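Local coordinates for protein putative alpha-L-fucosidase (PDB 4H41) that is a putative alpha-L-fucosidase of a gut bacterium, probably acting in carbohydrate metabolism on host glycans through a TIM-barrel domain, at residues G36-E41 with P192-P197; F116-Y121 with K140-E145; D144-M149 with K155-W160; W160-E165 with D175-M180. All coordinates share one frame; numbering follows the deposited sequence.

Contact 1: G36-E41 with P192-P197; sequences GTFLDE and PTFISP
Phe38 and Phe194 come from opposite directions inside the barrel and approach through their CZ atoms, with Phe38 CZ 4.1 Å from Phe194 CZ. This apolar touch is the heart of the contact. Phe38 CZ sits at the edge of the Phe194 ring, near its plane. The Phe194 ring gets there with CG held between its own backbone N and carbonyl carbon (chi1 82°). A second apolar touch comes from Ser196, whose CB lies 4.1 Å from Phe38 CZ. Long, flat phenylalanines suit these places, because the strands 34-39 and 193-195 lie across the barrel from each other and small side chains would probably not span the interior. Tyr161, from the strand beside 193-195, adds an edge-to-face partner to Phe38.

The polar groups find their partners mostly outside the two segments. Thr37 OG1 is hydrogen-bonded to Phe38 O at 2.8 Å, lying in the carbonyl plane on a lone pair, and is also bonded to Phe313 N and to Thr310 O. The Ser196 hydroxyl turns to Ala241 O and Asn273 ND2, while its CB faces Phe38. A small serine thus offers carbon to the ring and oxygen to the next strands. Ser196 is also about 4 Å from a bound molecule of unknown identity. The chemistry across the contact is therefore a small, purely apolar touch inside the barrel, with the one hydroxyl beside it bonded to neighbouring strands.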
# COMPACT_ATOMS: atom_id res chain seq x y z
N GLY B 36 1.57 -21.67 -15.09
CA GLY B 36 0.51 -20.81 -15.59
C GLY B 36 0.32 -19.60 -14.72
O GLY B 36 0.66 -19.61 -13.52
N THR B 37 -0.19 -18.50 -15.32
CA THR B 37 -0.54 -17.33 -14.54
C THR B 37 -1.79 -16.72 -15.07
O THR B 37 -2.05 -16.75 -16.28
CB THR B 37 0.59 -16.28 -14.51
OG1 THR B 37 0.20 -15.20 -13.64
CG2 THR B 37 0.94 -15.76 -15.86
N PHE B 38 -2.55 -16.14 -14.15
CA PHE B 38 -3.62 -15.24 -14.53
C PHE B 38 -3.00 -13.98 -15.06
O PHE B 38 -1.85 -13.64 -14.75
CB PHE B 38 -4.55 -14.91 -13.38
CG PHE B 38 -5.43 -16.07 -13.02
CD1 PHE B 38 -6.61 -16.32 -13.71
CD2 PHE B 38 -5.06 -16.96 -12.01
CE1 PHE B 38 -7.44 -17.38 -13.36
CE2 PHE B 38 -5.90 -18.04 -11.67
CZ PHE B 38 -7.07 -18.25 -12.36
N LEU B 39 -3.79 -13.30 -15.86
CA LEU B 39 -3.58 -11.97 -16.38
C LEU B 39 -4.71 -11.21 -15.73
O LEU B 39 -5.86 -11.46 -16.10
CB LEU B 39 -3.65 -11.94 -17.92
CG LEU B 39 -2.75 -12.90 -18.68
CD1 LEU B 39 -3.20 -13.01 -20.11
CD2 LEU B 39 -1.31 -12.49 -18.57
N ASP B 40 -4.43 -10.29 -14.80
CA ASP B 40 -5.47 -9.68 -13.98
C ASP B 40 -6.22 -8.56 -14.69
O ASP B 40 -6.11 -7.39 -14.33
CB ASP B 40 -4.88 -9.18 -12.66
CG ASP B 40 -5.95 -8.76 -11.67
OD1 ASP B 40 -7.05 -9.37 -11.68
OD2 ASP B 40 -5.68 -7.85 -10.88
N GLU B 41 -7.01 -8.94 -15.69
CA GLU B 41 -7.90 -8.08 -16.44
C GLU B 41 -9.24 -8.80 -16.58
O GLU B 41 -9.19 -9.92 -17.03
CB GLU B 41 -7.33 -7.84 -17.86
CG GLU B 41 -6.03 -7.07 -17.87
CD GLU B 41 -6.12 -5.59 -17.63
OE1 GLU B 41 -7.25 -5.05 -17.54
OE2 GLU B 41 -5.03 -4.97 -17.56
N PRO B 192 -10.28 -27.24 -23.30
CA PRO B 192 -10.35 -27.39 -21.84
C PRO B 192 -11.01 -26.24 -21.13
O PRO B 192 -10.96 -25.10 -21.58
CB PRO B 192 -8.89 -27.51 -21.40
CG PRO B 192 -8.07 -27.15 -22.56
CD PRO B 192 -8.89 -27.26 -23.79
N THR B 193 -11.63 -26.54 -20.00
CA THR B 193 -12.27 -25.57 -19.11
C THR B 193 -11.78 -25.78 -17.67
O THR B 193 -11.40 -26.89 -17.29
CB THR B 193 -13.78 -25.76 -19.16
OG1 THR B 193 -14.01 -27.10 -18.76
CG2 THR B 193 -14.39 -25.52 -20.55
N PHE B 194 -11.78 -24.75 -16.88
CA PHE B 194 -11.45 -24.90 -15.45
C PHE B 194 -12.10 -23.81 -14.64
O PHE B 194 -12.54 -22.78 -15.19
CB PHE B 194 -9.92 -24.96 -15.20
CG PHE B 194 -9.18 -23.65 -15.14
CD1 PHE B 194 -8.85 -22.96 -16.30
CD2 PHE B 194 -8.71 -23.15 -13.93
CE1 PHE B 194 -8.10 -21.77 -16.25
CE2 PHE B 194 -8.03 -21.95 -13.86
CZ PHE B 194 -7.67 -21.29 -15.03
N ILE B 195 -12.19 -24.07 -13.33
CA ILE B 195 -12.67 -23.14 -12.32
C ILE B 195 -11.54 -22.90 -11.29
O ILE B 195 -10.66 -23.74 -11.14
CB ILE B 195 -13.98 -23.64 -11.63
CG1 ILE B 195 -13.81 -25.02 -10.96
CG2 ILE B 195 -15.15 -23.61 -12.59
CD1 ILE B 195 -14.92 -25.35 -10.00
N SER B 196 -11.59 -21.80 -10.59
CA SER B 196 -10.63 -21.47 -9.53
C SER B 196 -11.39 -20.96 -8.29
O SER B 196 -11.42 -19.77 -7.98
CB SER B 196 -9.56 -20.48 -9.99
OG SER B 196 -8.57 -20.37 -8.97
N PRO B 197 -12.06 -21.89 -7.59
CA PRO B 197 -12.77 -21.52 -6.35
C PRO B 197 -11.78 -21.26 -5.21
O PRO B 197 -10.58 -21.36 -5.43
CB PRO B 197 -13.62 -22.76 -6.07
CG PRO B 197 -12.81 -23.89 -6.65
CD PRO B 197 -12.12 -23.34 -7.84

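Contact 2: F116-Y121 with K140-E145; sequences FYFGLY and KYVIDE
Val142 CG1 lies at the edge of the Phe118 ring, near its plane, 3.9 Å from CE2 and 4.0 Å from CZ. The ring thus points its outer rim at the helix. It can do so because CG of Phe118 is anti to the backbone N (chi1 -177°), which stretches the side chain outward from the strand. The other flat group, Tyr121, meets the same valine chiefly through its aliphatic root: Tyr121 CB is 4.0 Å from Val142 CG2, and that methyl stands obliquely to the ring. The Tyr121 ring runs on past the valine, carrying its hydroxyl to Arg79 O.

Val142 serves both aromatic residues because its two methyls diverge. CG1 is anti to the backbone N (chi1 167°) and takes Phe118, while CG2 points off toward Tyr121. A beta-branched residue suits a helix face that must meet two partners at once. Between Phe118 and Tyr121 in sequence, Leu120 packs its CD2 at 3.7 Å against CG1 of Ile143, the residue after Val142, aliphatic branch against aliphatic branch. All five touching side chains are buried, and the bonding between them is purely van der Waals.

The contact seats helix 136-151 on the C-terminal end of strand 115-119, the strand that precedes it in the barrel. Phe118 also leans on Val102 of helix 101-111 and Met73 of strand 70-73, while Ile143 continues into Gln183, Cys184 and Ile187 of helix 173-187.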
# COMPACT_ATOMS: atom_id res chain seq x y z
N PHE B 116 -3.52 -19.61 -24.35
CA PHE B 116 -4.32 -18.56 -23.77
C PHE B 116 -5.68 -19.14 -23.37
O PHE B 116 -6.33 -19.80 -24.19
CB PHE B 116 -4.50 -17.39 -24.76
CG PHE B 116 -5.48 -16.33 -24.32
CD1 PHE B 116 -6.81 -16.39 -24.70
CD2 PHE B 116 -5.06 -15.26 -23.55
CE1 PHE B 116 -7.69 -15.37 -24.37
CE2 PHE B 116 -5.97 -14.27 -23.17
CZ PHE B 116 -7.26 -14.30 -23.62
N TYR B 117 -6.11 -18.88 -22.13
CA TYR B 117 -7.44 -19.24 -21.62
C TYR B 117 -8.26 -17.95 -21.48
O TYR B 117 -7.81 -16.99 -20.87
CB TYR B 117 -7.38 -19.94 -20.27
CG TYR B 117 -7.05 -21.40 -20.33
CD1 TYR B 117 -5.82 -21.83 -20.82
CD2 TYR B 117 -7.91 -22.36 -19.80
CE1 TYR B 117 -5.48 -23.19 -20.83
CE2 TYR B 117 -7.58 -23.71 -19.80
CZ TYR B 117 -6.35 -24.11 -20.29
OH TYR B 117 -6.01 -25.44 -20.28
N PHE B 118 -9.49 -17.98 -21.98
CA PHE B 118 -10.42 -16.86 -21.96
C PHE B 118 -11.31 -16.92 -20.73
O PHE B 118 -12.07 -17.85 -20.57
CB PHE B 118 -11.29 -16.92 -23.24
CG PHE B 118 -12.24 -15.75 -23.34
CD1 PHE B 118 -11.83 -14.55 -23.90
CD2 PHE B 118 -13.53 -15.84 -22.83
CE1 PHE B 118 -12.71 -13.48 -24.00
CE2 PHE B 118 -14.42 -14.76 -22.96
CZ PHE B 118 -14.01 -13.60 -23.55
N GLY B 119 -11.23 -15.92 -19.87
CA GLY B 119 -12.08 -15.82 -18.69
C GLY B 119 -13.46 -15.31 -19.04
O GLY B 119 -13.60 -14.28 -19.72
N LEU B 120 -14.49 -15.94 -18.50
CA LEU B 120 -15.86 -15.52 -18.78
C LEU B 120 -16.18 -14.18 -18.13
O LEU B 120 -15.51 -13.71 -17.21
CB LEU B 120 -16.86 -16.61 -18.34
CG LEU B 120 -16.75 -17.96 -19.07
CD1 LEU B 120 -17.90 -18.86 -18.71
CD2 LEU B 120 -16.68 -17.75 -20.61
N TYR B 121 -17.24 -13.57 -18.65
CA TYR B 121 -17.69 -12.27 -18.21
C TYR B 121 -18.30 -12.36 -16.80
O TYR B 121 -19.04 -13.30 -16.50
CB TYR B 121 -18.71 -11.72 -19.22
CG TYR B 121 -19.36 -10.42 -18.81
CD1 TYR B 121 -18.63 -9.24 -18.73
CD2 TYR B 121 -20.70 -10.38 -18.44
CE1 TYR B 121 -19.22 -8.04 -18.32
CE2 TYR B 121 -21.30 -9.20 -18.02
CZ TYR B 121 -20.55 -8.03 -17.94
OH TYR B 121 -21.19 -6.92 -17.47
N LYS B 140 -23.84 -16.34 -22.52
CA LYS B 140 -24.31 -16.98 -23.75
C LYS B 140 -23.92 -16.16 -24.97
O LYS B 140 -23.51 -16.74 -25.99
CB LYS B 140 -25.83 -17.20 -23.75
CG LYS B 140 -26.32 -18.12 -22.66
CD LYS B 140 -27.70 -18.63 -22.96
CE LYS B 140 -28.24 -19.34 -21.75
NZ LYS B 140 -29.46 -20.15 -22.04
N TYR B 141 -24.02 -14.84 -24.88
CA TYR B 141 -23.67 -13.94 -25.98
C TYR B 141 -22.18 -13.76 -26.09
O TYR B 141 -21.65 -13.74 -27.19
CB TYR B 141 -24.33 -12.58 -25.80
CG TYR B 141 -25.83 -12.67 -25.86
CD1 TYR B 141 -26.50 -12.60 -27.08
CD2 TYR B 141 -26.58 -12.88 -24.72
CE1 TYR B 141 -27.89 -12.70 -27.15
CE2 TYR B 141 -27.97 -13.00 -24.77
CZ TYR B 141 -28.62 -12.91 -26.00
OH TYR B 141 -29.99 -13.03 -26.05
N VAL B 142 -21.48 -13.62 -24.94
CA VAL B 142 -20.03 -13.42 -24.92
C VAL B 142 -19.32 -14.62 -25.52
O VAL B 142 -18.45 -14.44 -26.38
CB VAL B 142 -19.52 -13.10 -23.50
CG1 VAL B 142 -17.99 -13.21 -23.40
CG2 VAL B 142 -19.99 -11.71 -23.05
N ILE B 143 -19.63 -15.83 -25.04
CA ILE B 143 -19.02 -17.04 -25.58
C ILE B 143 -19.23 -17.11 -27.10
O ILE B 143 -18.27 -17.36 -27.82
CB ILE B 143 -19.57 -18.31 -24.87
CG1 ILE B 143 -19.12 -18.32 -23.38
CG2 ILE B 143 -19.11 -19.61 -25.58
CD1 ILE B 143 -20.00 -19.26 -22.44
N ASP B 144 -20.44 -16.88 -27.59
CA ASP B 144 -20.76 -16.95 -29.02
C ASP B 144 -19.91 -15.96 -29.85
O ASP B 144 -19.24 -16.37 -30.80
CB ASP B 144 -22.23 -16.68 -29.26
CG ASP B 144 -22.58 -16.49 -30.74
OD1 ASP B 144 -22.38 -17.46 -31.52
OD2 ASP B 144 -22.95 -15.34 -31.13
N GLU B 145 -19.84 -14.71 -29.43
CA GLU B 145 -19.12 -13.69 -30.23
C GLU B 145 -17.61 -13.86 -30.13
O GLU B 145 -16.91 -13.70 -31.12
CB GLU B 145 -19.58 -12.25 -29.86
CG GLU B 145 -19.17 -11.78 -28.49
CD GLU B 145 -19.63 -10.39 -28.08
OE1 GLU B 145 -20.58 -9.84 -28.67
OE2 GLU B 145 -19.04 -9.88 -27.11

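Contact 3: D144-M149 with K155-W160; sequences DEVWKM and KSFGGW
Trp147 and Phe157 both extend with CG anti to the backbone N (chi1 -174° for Trp147), and this brings their rings together between helix and strand. Trp160 instead swings CG to the side away from its carbonyl carbon, which brings its indole up to both, across Trp147. Trp147 turns the edge of its six-membered ring to the face of Phe157 in a T-shaped pair, with centroids 5.7 Å apart and planes at 89°. Its nearest atom there is CZ3, 4.0 Å from Phe157 CD1. The next atom of the same ring, Trp147 CE3, touches Trp160 CZ2 at 3.9 Å.

Val146 CG1 meets the CE2-CZ side of Phe157 obliquely, 3.8 Å from Phe157 CE2 and a looser 4.3 Å from Trp160 CZ3. Phe157 itself stands edge-to-face against Trp160, with Phe157 CE1 3.8 Å above the indole plane. Broad rings suit this place, because the axes of helix 144-149 and strand 157-160 approach no closer than 11.4 Å. Were Phe157 an alanine, the Trp147 edge would probably lose its facing ring and a gap open beside Val146 and Trp160.

Lys155, Phe157 and Gly158 also line a pocket holding a bound polyether. Helix 144-149 runs nearly antiparallel to strand 157-160, at 167°, as expected where a barrel helix leads back to the next strand. Phe157 also meets Leu106 of helix 101-111. Trp160 packs on Cys184 and Ile187 of helix 173-187, with its NE1 bonded to Ser188 OG.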
# COMPACT_ATOMS: atom_id res chain seq x y z
N ASP B 144 -20.44 -16.88 -27.59
CA ASP B 144 -20.76 -16.95 -29.02
C ASP B 144 -19.91 -15.96 -29.85
O ASP B 144 -19.24 -16.37 -30.80
CB ASP B 144 -22.23 -16.68 -29.26
CG ASP B 144 -22.58 -16.49 -30.74
OD1 ASP B 144 -22.38 -17.46 -31.52
OD2 ASP B 144 -22.95 -15.34 -31.13
N GLU B 145 -19.84 -14.71 -29.43
CA GLU B 145 -19.12 -13.69 -30.23
C GLU B 145 -17.61 -13.86 -30.13
O GLU B 145 -16.91 -13.70 -31.12
CB GLU B 145 -19.58 -12.25 -29.86
CG GLU B 145 -19.17 -11.78 -28.49
CD GLU B 145 -19.63 -10.39 -28.08
OE1 GLU B 145 -20.58 -9.84 -28.67
OE2 GLU B 145 -19.04 -9.88 -27.11
N VAL B 146 -17.12 -14.26 -28.97
CA VAL B 146 -15.70 -14.45 -28.76
C VAL B 146 -15.17 -15.65 -29.56
O VAL B 146 -14.07 -15.57 -30.09
CB VAL B 146 -15.42 -14.54 -27.24
CG1 VAL B 146 -14.14 -15.27 -26.95
CG2 VAL B 146 -15.41 -13.13 -26.66
N TRP B 147 -15.91 -16.73 -29.67
CA TRP B 147 -15.47 -17.85 -30.53
C TRP B 147 -15.35 -17.37 -31.99
O TRP B 147 -14.36 -17.66 -32.66
CB TRP B 147 -16.42 -19.05 -30.47
CG TRP B 147 -15.85 -20.21 -31.24
CD1 TRP B 147 -16.25 -20.66 -32.47
CD2 TRP B 147 -14.62 -20.88 -30.95
NE1 TRP B 147 -15.39 -21.64 -32.92
CE2 TRP B 147 -14.39 -21.80 -32.00
CE3 TRP B 147 -13.74 -20.87 -29.86
CZ2 TRP B 147 -13.25 -22.62 -32.03
CZ3 TRP B 147 -12.61 -21.67 -29.91
CH2 TRP B 147 -12.40 -22.56 -30.96
N LYS B 148 -16.32 -16.60 -32.44
CA LYS B 148 -16.32 -16.11 -33.82
C LYS B 148 -15.24 -15.06 -34.08
O LYS B 148 -14.58 -15.11 -35.10
CB LYS B 148 -17.68 -15.53 -34.19
CG LYS B 148 -18.75 -16.62 -34.31
CD LYS B 148 -20.17 -16.05 -34.29
N MSE B 149 -15.07 -14.13 -33.14
CA MSE B 149 -14.13 -13.02 -33.29
C MSE B 149 -12.68 -13.43 -33.04
O MSE B 149 -11.79 -12.93 -33.70
CB MSE B 149 -14.50 -11.88 -32.33
CG MSE B 149 -15.82 -11.18 -32.68
SE MSE B 149 -16.39 -10.04 -31.15
CE MSE B 149 -15.01 -8.65 -31.39
N LYS B 155 -4.49 -18.94 -33.19
CA LYS B 155 -3.90 -20.23 -32.86
C LYS B 155 -3.78 -20.45 -31.37
O LYS B 155 -3.96 -21.56 -30.90
CB LYS B 155 -2.50 -20.26 -33.51
CG LYS B 155 -1.63 -21.49 -33.28
CD LYS B 155 -0.32 -21.24 -33.98
CE LYS B 155 0.74 -22.29 -33.80
NZ LYS B 155 2.02 -21.87 -34.44
N SER B 156 -3.46 -19.40 -30.61
CA SER B 156 -3.19 -19.54 -29.19
C SER B 156 -4.45 -19.63 -28.30
O SER B 156 -4.31 -19.86 -27.11
CB SER B 156 -2.30 -18.39 -28.74
OG SER B 156 -2.99 -17.17 -28.93
N PHE B 157 -5.66 -19.48 -28.85
CA PHE B 157 -6.89 -19.62 -28.05
C PHE B 157 -7.03 -21.09 -27.67
O PHE B 157 -7.43 -21.91 -28.50
CB PHE B 157 -8.10 -19.11 -28.85
CG PHE B 157 -9.32 -18.85 -27.99
CD1 PHE B 157 -10.02 -19.90 -27.40
CD2 PHE B 157 -9.83 -17.56 -27.84
CE1 PHE B 157 -11.15 -19.66 -26.62
CE2 PHE B 157 -10.99 -17.33 -27.09
CZ PHE B 157 -11.64 -18.38 -26.49
N GLY B 158 -6.70 -21.43 -26.43
CA GLY B 158 -6.63 -22.82 -26.01
C GLY B 158 -7.51 -23.31 -24.90
O GLY B 158 -7.38 -24.48 -24.52
N GLY B 159 -8.34 -22.46 -24.36
CA GLY B 159 -9.17 -22.86 -23.24
C GLY B 159 -10.03 -21.76 -22.69
O GLY B 159 -9.96 -20.61 -23.14
N TRP B 160 -10.86 -22.15 -21.73
CA TRP B 160 -11.83 -21.28 -21.08
C TRP B 160 -11.68 -21.32 -19.59
O TRP B 160 -11.51 -22.39 -19.01
CB TRP B 160 -13.24 -21.75 -21.43
CG TRP B 160 -13.51 -21.88 -22.90
CD1 TRP B 160 -13.30 -22.97 -23.68
CD2 TRP B 160 -14.05 -20.86 -23.77
NE1 TRP B 160 -13.78 -22.74 -24.96
CE2 TRP B 160 -14.22 -21.44 -25.04
CE3 TRP B 160 -14.43 -19.52 -23.58
CZ2 TRP B 160 -14.74 -20.73 -26.13
CZ3 TRP B 160 -15.01 -18.83 -24.66
CH2 TRP B 160 -15.15 -19.44 -25.91

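Contact 4: W160-E165 with D175-M180; sequences WYISGE and DAFRAM
Strand 157-162 and helix 173-187 open a beta-alpha-beta crossover that strand 193-195 completes, and Ile162 joins the first two by touching Phe177 and Met180. One methyl does both jobs: Ile162 CG2 is 3.6 Å from Phe177 CD1 and 3.5 Å from CE of Met180, a selenomethionine in this crystal. CG2 is anti to the backbone N of Ile162, a setting that carries the methyl out toward the helix, while CG1 is anti to the carbonyl carbon. The Met180 chain is bent at chi3 (-52°), which folds its terminal methyl onto Ile162; a flexible, unbranched chain is well suited to such a fit.

The second element is polar against aromatic. Gly164 O lies in the plane of the Phe177 ring, at its edge, 3.3 Å from CE1 and 3.4 Å from CZ. Glycine suits this place, since a side chain here would point at the helix, close to Phe177 and Met180. A serine in place of Phe177 would probably leave the Ile162 methyl short of packing and Gly164 O without the ring edge beside it.

Phe177 also packs on Ile195 of the completing strand, and Met180 on Leu120. Ile162 gives apolar packing, while the oxygen in the ring plane is consistent with a weak attraction between it and the slightly positive ring hydrogens.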
# COMPACT_ATOMS: atom_id res chain seq x y z
N TRP B 160 -10.86 -22.15 -21.73
CA TRP B 160 -11.83 -21.28 -21.08
C TRP B 160 -11.68 -21.32 -19.59
O TRP B 160 -11.51 -22.39 -19.01
CB TRP B 160 -13.24 -21.75 -21.43
CG TRP B 160 -13.51 -21.88 -22.90
CD1 TRP B 160 -13.30 -22.97 -23.68
CD2 TRP B 160 -14.05 -20.86 -23.77
NE1 TRP B 160 -13.78 -22.74 -24.96
CE2 TRP B 160 -14.22 -21.44 -25.04
CE3 TRP B 160 -14.43 -19.52 -23.58
CZ2 TRP B 160 -14.74 -20.73 -26.13
CZ3 TRP B 160 -15.01 -18.83 -24.66
CH2 TRP B 160 -15.15 -19.44 -25.91
N TYR B 161 -11.78 -20.17 -18.95
CA TYR B 161 -11.74 -20.07 -17.50
C TYR B 161 -13.14 -19.64 -17.07
O TYR B 161 -13.62 -18.57 -17.46
CB TYR B 161 -10.65 -19.10 -17.02
CG TYR B 161 -10.81 -18.75 -15.57
CD1 TYR B 161 -10.77 -19.74 -14.58
CD2 TYR B 161 -11.07 -17.45 -15.17
CE1 TYR B 161 -10.97 -19.44 -13.24
CE2 TYR B 161 -11.22 -17.12 -13.82
CZ TYR B 161 -11.21 -18.13 -12.86
OH TYR B 161 -11.45 -17.88 -11.55
N ILE B 162 -13.81 -20.48 -16.29
CA ILE B 162 -15.17 -20.20 -15.79
C ILE B 162 -14.97 -19.39 -14.51
O ILE B 162 -14.57 -19.93 -13.47
CB ILE B 162 -15.96 -21.52 -15.61
CG1 ILE B 162 -16.07 -22.25 -16.97
CG2 ILE B 162 -17.35 -21.24 -15.02
CD1 ILE B 162 -16.39 -23.69 -16.85
N SER B 163 -15.10 -18.07 -14.65
CA SER B 163 -14.68 -17.08 -13.66
C SER B 163 -15.61 -16.85 -12.47
O SER B 163 -15.23 -16.09 -11.57
CB SER B 163 -14.41 -15.74 -14.36
OG SER B 163 -15.56 -15.34 -15.07
N GLY B 164 -16.75 -17.52 -12.43
CA GLY B 164 -17.66 -17.45 -11.29
C GLY B 164 -17.06 -18.12 -10.06
O GLY B 164 -17.01 -19.35 -10.00
N GLU B 165 -16.53 -17.33 -9.11
CA GLU B 165 -15.84 -17.88 -7.93
C GLU B 165 -16.76 -18.18 -6.77
O GLU B 165 -17.50 -17.31 -6.33
CB GLU B 165 -14.78 -16.90 -7.41
CG GLU B 165 -13.57 -16.72 -8.26
CD GLU B 165 -12.67 -15.63 -7.70
OE1 GLU B 165 -12.39 -15.63 -6.47
OE2 GLU B 165 -12.27 -14.75 -8.49
N ASP B 175 -25.70 -25.45 -11.68
CA ASP B 175 -26.40 -25.18 -12.94
C ASP B 175 -25.63 -24.20 -13.80
O ASP B 175 -25.55 -24.36 -15.02
CB ASP B 175 -27.84 -24.70 -12.68
CG ASP B 175 -28.71 -25.84 -12.15
OD1 ASP B 175 -28.66 -26.96 -12.73
OD2 ASP B 175 -29.48 -25.61 -11.21
N ALA B 176 -25.02 -23.19 -13.16
CA ALA B 176 -24.25 -22.18 -13.88
C ALA B 176 -23.02 -22.77 -14.50
O ALA B 176 -22.74 -22.52 -15.66
CB ALA B 176 -23.88 -21.03 -12.96
N PHE B 177 -22.25 -23.52 -13.73
CA PHE B 177 -21.03 -24.16 -14.21
C PHE B 177 -21.35 -25.15 -15.32
O PHE B 177 -20.62 -25.20 -16.31
CB PHE B 177 -20.29 -24.88 -13.06
CG PHE B 177 -19.66 -24.01 -11.99
CD1 PHE B 177 -19.10 -22.78 -12.30
CD2 PHE B 177 -19.53 -24.47 -10.69
CE1 PHE B 177 -18.52 -21.99 -11.31
CE2 PHE B 177 -18.88 -23.71 -9.73
CZ PHE B 177 -18.40 -22.47 -10.04
N ARG B 178 -22.43 -25.90 -15.18
CA ARG B 178 -22.85 -26.87 -16.21
C ARG B 178 -23.19 -26.15 -17.51
O ARG B 178 -22.75 -26.59 -18.57
CB ARG B 178 -24.05 -27.67 -15.75
CG ARG B 178 -23.68 -28.74 -14.74
CD ARG B 178 -24.93 -29.33 -14.14
NE ARG B 178 -25.71 -30.07 -15.13
CZ ARG B 178 -25.61 -31.37 -15.39
NH1 ARG B 178 -24.72 -32.12 -14.74
NH2 ARG B 178 -26.38 -31.93 -16.31
N ALA B 179 -23.95 -25.06 -17.44
CA ALA B 179 -24.37 -24.34 -18.65
C ALA B 179 -23.21 -23.67 -19.35
O ALA B 179 -23.08 -23.75 -20.57
CB ALA B 179 -25.44 -23.32 -18.32
N MSE B 180 -22.36 -23.01 -18.58
CA MSE B 180 -21.23 -22.27 -19.15
C MSE B 180 -20.19 -23.22 -19.68
O MSE B 180 -19.76 -23.05 -20.81
CB MSE B 180 -20.66 -21.30 -18.11
CG MSE B 180 -21.67 -20.19 -17.81
SE MSE B 180 -21.18 -18.86 -16.45
CE MSE B 180 -20.68 -20.06 -14.99

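Contact 1 lies inside the barrel, its centre about 3 Å from that of the chain, whereas contacts 2, 3 and 4 seat helices on its outside, with centres about 14 to 18 Å from the chain's centre. Contacts 2 and 3 share helix 136-151, have centres about 7 Å apart and meet where Phe118 CZ lies 3.4 Å from Val146 CG2. Contacts 3 and 4 share Trp160. Strand pairing ties inside to outside: Phe194 O meets Ile162 N at 2.8 Å, a probable hydrogen bond. An unidentified ligand, probably from the crystallisation liquor, lies near Ser196, and one bonds Tyr161 and Glu165 of contact 4. Polyether pockets include Lys155, Phe157 and Gly158 of contact 3 and Asp175 of contact 4.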